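Local coordinates for inactive glucansucrase (Lactobacillus reuteri, PDB 5JBD), which belongs to glycoside hydrolase family 70, is built round a TIM-type barrel and binds a calcium ion, at residues 263-266 with 267-271; 462-465 with 466-469; 731-734 with 735-739. All coordinates share one frame; numbering follows the deposited sequence.

Contact 1 of 3, residues 263-266 with 267-271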
# COMPACT_ATOMS: atom_id res chain seq x y z
N LEU A 263 -3.23 -17.53 -8.87
CA LEU A 263 -4.37 -18.46 -8.75
C LEU A 263 -3.98 -19.93 -8.92
O LEU A 263 -4.80 -20.81 -8.65
CB LEU A 263 -5.48 -18.10 -9.75
CG LEU A 263 -6.24 -16.78 -9.55
CD1 LEU A 263 -6.99 -16.38 -10.82
CD2 LEU A 263 -7.22 -16.84 -8.38
N ASN A 264 -2.73 -20.18 -9.36
CA ASN A 264 -2.18 -21.52 -9.49
C ASN A 264 -0.76 -21.64 -8.89
O ASN A 264 0.02 -22.50 -9.31
CB ASN A 264 -2.15 -21.89 -10.98
CG ASN A 264 -3.54 -22.03 -11.56
OD1 ASN A 264 -4.19 -23.04 -11.37
ND2 ASN A 264 -4.01 -21.00 -12.23
N TYR A 265 -0.46 -20.81 -7.88
CA TYR A 265 0.92 -20.62 -7.37
C TYR A 265 1.69 -21.92 -7.08
O TYR A 265 2.77 -22.16 -7.67
CB TYR A 265 0.92 -19.71 -6.14
CG TYR A 265 2.30 -19.51 -5.55
CD1 TYR A 265 3.25 -18.73 -6.22
CD2 TYR A 265 2.68 -20.12 -4.36
CE1 TYR A 265 4.53 -18.57 -5.72
CE2 TYR A 265 3.95 -19.93 -3.83
CZ TYR A 265 4.87 -19.15 -4.52
OH TYR A 265 6.14 -19.00 -4.05
N GLY A 266 1.17 -22.74 -6.18
CA GLY A 266 1.87 -23.97 -5.79
C GLY A 266 2.11 -24.93 -6.97
O GLY A 266 3.21 -25.46 -7.14
N LYS A 267 1.06 -25.14 -7.77
CA LYS A 267 1.16 -26.03 -8.95
C LYS A 267 2.25 -25.56 -9.89
O LYS A 267 3.05 -26.35 -10.36
CB LYS A 267 -0.17 -26.13 -9.69
CG LYS A 267 -1.16 -27.02 -8.98
CD LYS A 267 -2.40 -27.37 -9.76
CE LYS A 267 -3.18 -28.48 -9.05
NZ LYS A 267 -4.54 -28.72 -9.62
N LEU A 268 2.28 -24.26 -10.15
CA LEU A 268 3.22 -23.69 -11.10
C LEU A 268 4.67 -23.62 -10.60
O LEU A 268 5.59 -23.59 -11.41
CB LEU A 268 2.75 -22.31 -11.53
CG LEU A 268 1.46 -22.31 -12.35
CD1 LEU A 268 1.02 -20.88 -12.58
CD2 LEU A 268 1.64 -23.06 -13.66
N MET A 269 4.87 -23.59 -9.28
CA MET A 269 6.23 -23.60 -8.70
C MET A 269 6.75 -24.99 -8.37
O MET A 269 7.92 -25.14 -8.04
CB MET A 269 6.26 -22.75 -7.42
CG MET A 269 6.06 -21.26 -7.66
SD MET A 269 7.26 -20.52 -8.79
CE MET A 269 8.79 -20.82 -7.89
N GLY A 270 5.89 -26.01 -8.46
CA GLY A 270 6.23 -27.34 -7.97
C GLY A 270 6.30 -27.41 -6.45
O GLY A 270 6.97 -28.28 -5.90
N TYR A 271 5.58 -26.51 -5.78
CA TYR A 271 5.45 -26.54 -4.33
C TYR A 271 4.16 -27.33 -4.01
O TYR A 271 3.70 -28.12 -4.84
CB TYR A 271 5.42 -25.12 -3.78
CG TYR A 271 6.66 -24.27 -4.01
CD1 TYR A 271 7.90 -24.83 -4.32
CD2 TYR A 271 6.60 -22.89 -3.87
CE1 TYR A 271 9.02 -24.05 -4.52
CE2 TYR A 271 7.71 -22.10 -4.05
CZ TYR A 271 8.93 -22.68 -4.37
OH TYR A 271 10.03 -21.89 -4.56

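Contact 2 of 3, residues 462-465 with 466-469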
# COMPACT_ATOMS: atom_id res chain seq x y z
N GLN A 462 -14.70 -7.84 7.89
CA GLN A 462 -13.29 -8.15 7.91
C GLN A 462 -12.71 -7.82 9.29
O GLN A 462 -12.76 -6.67 9.71
CB GLN A 462 -12.57 -7.38 6.80
CG GLN A 462 -11.04 -7.38 6.81
CD GLN A 462 -10.44 -6.03 7.21
OE1 GLN A 462 -10.58 -5.06 6.47
NE2 GLN A 462 -9.79 -5.96 8.37
N VAL A 463 -12.17 -8.84 9.97
CA VAL A 463 -11.51 -8.70 11.27
C VAL A 463 -10.00 -8.41 11.05
O VAL A 463 -9.42 -8.88 10.06
CB VAL A 463 -11.70 -9.99 12.11
CG1 VAL A 463 -10.96 -9.89 13.44
CG2 VAL A 463 -13.18 -10.27 12.33
N TYR A 464 -9.40 -7.62 11.95
CA TYR A 464 -7.98 -7.21 11.84
C TYR A 464 -7.08 -7.99 12.79
O TYR A 464 -7.36 -8.04 14.00
CB TYR A 464 -7.84 -5.73 12.15
CG TYR A 464 -6.42 -5.15 12.06
CD1 TYR A 464 -5.64 -5.33 10.92
CD2 TYR A 464 -5.89 -4.40 13.11
CE1 TYR A 464 -4.36 -4.78 10.83
CE2 TYR A 464 -4.62 -3.84 13.03
CZ TYR A 464 -3.85 -4.04 11.89
OH TYR A 464 -2.60 -3.48 11.82
N TYR A 465 -6.00 -8.57 12.25
CA TYR A 465 -4.98 -9.27 13.05
C TYR A 465 -4.59 -8.53 14.33
O TYR A 465 -4.54 -9.13 15.41
CB TYR A 465 -3.71 -9.51 12.21
CG TYR A 465 -2.49 -9.91 13.03
CD1 TYR A 465 -2.46 -11.12 13.73
CD2 TYR A 465 -1.36 -9.07 13.12
CE1 TYR A 465 -1.35 -11.50 14.49
CE2 TYR A 465 -0.24 -9.45 13.86
CZ TYR A 465 -0.25 -10.66 14.54
OH TYR A 465 0.84 -11.06 15.29
N GLY A 466 -4.31 -7.23 14.20
CA GLY A 466 -3.89 -6.41 15.35
C GLY A 466 -4.93 -6.09 16.43
O GLY A 466 -4.60 -5.48 17.45
N ASP A 467 -6.20 -6.46 16.19
CA ASP A 467 -7.24 -6.36 17.21
C ASP A 467 -7.36 -7.66 18.00
O ASP A 467 -7.91 -7.65 19.11
CB ASP A 467 -8.59 -5.98 16.58
CG ASP A 467 -8.61 -4.54 16.06
OD1 ASP A 467 -7.87 -3.69 16.61
OD2 ASP A 467 -9.37 -4.25 15.10
N LEU A 468 -6.82 -8.77 17.47
CA LEU A 468 -6.73 -10.04 18.22
C LEU A 468 -5.38 -10.25 18.90
O LEU A 468 -5.32 -10.90 19.93
CB LEU A 468 -7.02 -11.23 17.30
CG LEU A 468 -8.40 -11.30 16.64
CD1 LEU A 468 -8.57 -12.63 15.90
CD2 LEU A 468 -9.52 -11.14 17.65
N TYR A 469 -4.30 -9.70 18.34
CA TYR A 469 -2.94 -9.92 18.85
C TYR A 469 -2.18 -8.61 18.93
O TYR A 469 -2.44 -7.68 18.14
CB TYR A 469 -2.19 -10.92 17.93
CG TYR A 469 -2.87 -12.27 17.90
CD1 TYR A 469 -2.59 -13.24 18.89
CD2 TYR A 469 -3.82 -12.58 16.92
CE1 TYR A 469 -3.25 -14.47 18.89
CE2 TYR A 469 -4.47 -13.81 16.91
CZ TYR A 469 -4.19 -14.75 17.88
OH TYR A 469 -4.85 -15.97 17.87

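Contact 3 of 3, residues 731-734 with 735-739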
# COMPACT_ATOMS: atom_id res chain seq x y z
N ALA A 731 2.97 -21.93 0.21
CA ALA A 731 2.15 -22.96 -0.43
C ALA A 731 1.62 -24.00 0.55
O ALA A 731 0.45 -24.42 0.45
CB ALA A 731 2.91 -23.63 -1.56
N ASN A 732 2.46 -24.44 1.49
CA ASN A 732 2.02 -25.36 2.54
C ASN A 732 0.99 -24.70 3.47
O ASN A 732 0.05 -25.36 3.89
CB ASN A 732 3.20 -25.87 3.37
CG ASN A 732 3.98 -26.97 2.66
OD1 ASN A 732 3.42 -27.78 1.89
ND2 ASN A 732 5.26 -27.00 2.90
N THR A 733 1.17 -23.41 3.75
CA THR A 733 0.22 -22.66 4.58
C THR A 733 -1.15 -22.55 3.90
O THR A 733 -2.18 -22.77 4.54
CB THR A 733 0.78 -21.26 4.93
OG1 THR A 733 2.03 -21.43 5.60
CG2 THR A 733 -0.18 -20.49 5.83
N ILE A 734 -1.16 -22.24 2.60
CA ILE A 734 -2.42 -22.17 1.85
C ILE A 734 -3.14 -23.52 1.90
O ILE A 734 -4.36 -23.58 2.12
CB ILE A 734 -2.20 -21.69 0.40
CG1 ILE A 734 -1.74 -20.24 0.40
CG2 ILE A 734 -3.48 -21.83 -0.42
CD1 ILE A 734 -1.16 -19.76 -0.90
N ALA A 735 -2.38 -24.60 1.71
CA ALA A 735 -2.94 -25.97 1.75
C ALA A 735 -3.53 -26.30 3.12
O ALA A 735 -4.60 -26.91 3.20
CB ALA A 735 -1.89 -26.99 1.37
N ALA A 736 -2.83 -25.90 4.18
CA ALA A 736 -3.32 -26.09 5.55
C ALA A 736 -4.63 -25.34 5.80
O ALA A 736 -5.55 -25.89 6.40
CB ALA A 736 -2.25 -25.69 6.56
N LEU A 737 -4.72 -24.10 5.33
CA LEU A 737 -5.97 -23.34 5.44
C LEU A 737 -7.09 -23.99 4.62
O LEU A 737 -8.22 -24.09 5.09
CB LEU A 737 -5.76 -21.89 5.00
CG LEU A 737 -4.82 -21.08 5.91
CD1 LEU A 737 -4.40 -19.79 5.25
CD2 LEU A 737 -5.47 -20.80 7.26
N HIS A 738 -6.76 -24.45 3.40
CA HIS A 738 -7.72 -25.19 2.59
C HIS A 738 -8.21 -26.45 3.30
O HIS A 738 -9.40 -26.72 3.30
CB HIS A 738 -7.11 -25.60 1.24
CG HIS A 738 -7.05 -24.48 0.24
ND1 HIS A 738 -6.19 -24.52 -0.84
CD2 HIS A 738 -7.75 -23.33 0.13
CE1 HIS A 738 -6.35 -23.42 -1.55
NE2 HIS A 738 -7.28 -22.68 -0.98
N LYS A 739 -7.29 -27.18 3.93
CA LYS A 739 -7.64 -28.40 4.70
C LYS A 739 -8.65 -28.10 5.83
O LYS A 739 -9.59 -28.87 6.08
CB LYS A 739 -6.35 -29.03 5.25
CG LYS A 739 -6.45 -30.48 5.73
CD LYS A 739 -5.04 -31.06 5.98
CE LYS A 739 -4.98 -32.58 6.08
NZ LYS A 739 -6.20 -33.20 6.69

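Contact 1 of 3, residues 263-266 with 267-271
Met269 lays its CG over one face of the Tyr265 ring, one turn along the short helix 265-269, which closes in a Schellman motif. CG stands 4.1 Å from the centroid of the Tyr265 ring and 27° off its normal, the geometry of a CH-pi contact. The sulfur takes part less directly: the Met269 chain bends at both chi2 and chi3, and SD lies oblique to the ring, a looser Met-aromatic contact. Tyr265 can meet this chain because its CG is anti to the backbone N (chi1 179°), which swings a ring whose CB starts out away from the following residues back alongside them.

The far end of the same ring reaches Tyr271. Their planes are inclined at 70° with centroids 6.0 Å apart, an oblique pairing that is neither stacked nor edge-to-face. Tyr265 OH lies at the edge of the Tyr271 ring, close to its plane, while Met269 CB lies above one face of that ring, toward its rim. Phe261, from the preceding helix 249-263, meets the Tyr265 ring and also touches Met269. At the start of the helix, Asn264 occupies the N-cap position, but its side chain makes no capping bond; its ND2 is hydrogen-bonded to Tyr260 O.

The closing motif is set by Gly270, the first residue to leave helical angles, with positive phi. A weak bond joins Gly270 N to Lys267 O at 3.4 Å, and the longer-spanning bond runs from Tyr271 N to Gly266 O at 2.9 Å, its donor tilted from the carbonyl plane.

Contact 2 of 3, residues 462-465 with 466-469
Tyr464 holds CG anti to its backbone N (chi1 -179°), and this turns its ring beneath the Tyr465-Gly466 peptide, with Gly466 N 3.4 Å above the ring plane and displaced toward the rim. The fit is close: Tyr464 CE2 comes to 3.5 Å from Gly466 CA. Tyr465 has a similar first torsion, whereas Tyr469 keeps its CG beside the backbone N (chi1 -62°), and the two side chains cross at about a right angle. Tyr465 CE1 touches Tyr469 CB at 3.6 Å. Their rings meet rim to rim, the planes only 24° apart, but neither lies over the other's face, so this is no stack; the stacked partner of Tyr465 is Tyr475.

The stretch marks the C-terminal end of barrel strand 460-464, where the chain turns into the weakly bonded helix 465-468. Three backbone bonds make the turn. Asp467 N reaches Tyr464 O at 2.9 Å from above the carbonyl plane. Tyr465 O receives two donors, Leu468 N at 3.1 Å from above its plane and Tyr469 N at 3.0 Å nearly along the C=O direction.

Asp467 places OD2 3.6 Å from Tyr464 CB, yet its polar partners lie in other parts of the barrel: OD1 forms a salt bridge with Arg395, and OD2 accepts from Tyr450 with Thr390 OG1 as a further partner. Tyr464 OH is likewise bonded to Glu471. A buried carboxylate gripped at both oxygens, with an arginine as one partner, probably remains ionised and would resist rotation about its last torsion.

Contact 3 of 3, residues 731-734 with 735-739
The imidazole of His738 overlaps the carbonyl of Ile734, the residue one helical turn earlier. Ile734 O stands 3.3 Å above the His738 ring plane, offset toward the rim, while the beta-branched methyl of Ile734 meets the ring's far end, CG2 to CE1 at 3.5 Å. The two side chains run side by side and point the same way. In His738 CG is beside the backbone N (chi1 -78°), and this folds the ring back toward the preceding turn; in Ile734 CG2, anti to the backbone N, is the branch that meets the histidine.

Ile734 O also takes the backbone bond of the same turn, from His738 N at 2.9 Å, with the N-H...O angle 164°. One carbonyl is thus both a hydrogen-bond acceptor and the atom covered by the ring. Both ring nitrogens have acceptors: ND1 bonds to Asp274 O and NE2 to Asp278 OD2. This pairing fixes the ring's rotation and is consistent with a doubly protonated imidazole, which the nearby carboxylate would help to stabilise.

Thr733 and Leu737 repeat the spacing on another side of the helix, less tightly: Leu737 CG rests 3.4 Å from Thr733 O, whereas their methyls, CG2 of Thr733 and CD1 of Leu737, come only to 4.3 Å. Thr733 OG1 has two carbonyl acceptors within reach, Tyr671 O, its stronger partner, and Glu729 O in its own helix, which must share its one hydrogen.

Helix 727-739 belongs to a beta-alpha-beta crossover between the adjacent parallel strands 688-691 and 743-748. Ile734, Leu737 and His738 pack on Val744 of the latter strand, Thr733, Ala736 and Leu737 on helix 670-676, and Ala731 and Ala735 on the loop at Asn272.

Contacts 1 and 3 are neighbours although more than 450 residues separate them in sequence: their centres lie 12 Å apart, and Tyr271 CB packs 3.7 Å from Ala731 CB. The chain leaving contact 1 then supplies Asn272, Asp274 and Asp278 to the polar groups of contact 3, before entering strand 279-282 beside strand 743-748. Contact 2 is more distant on the same barrel, its centre 29 Å from that of contact 1 and 20 Å from that of contact 3, with nearest atoms about 18 and 12 Å away. None of the three supplies a calcium ligand; those are Glu237, Asp243, Asn287 and Asn751, the last two following strands 279-282 and 743-748.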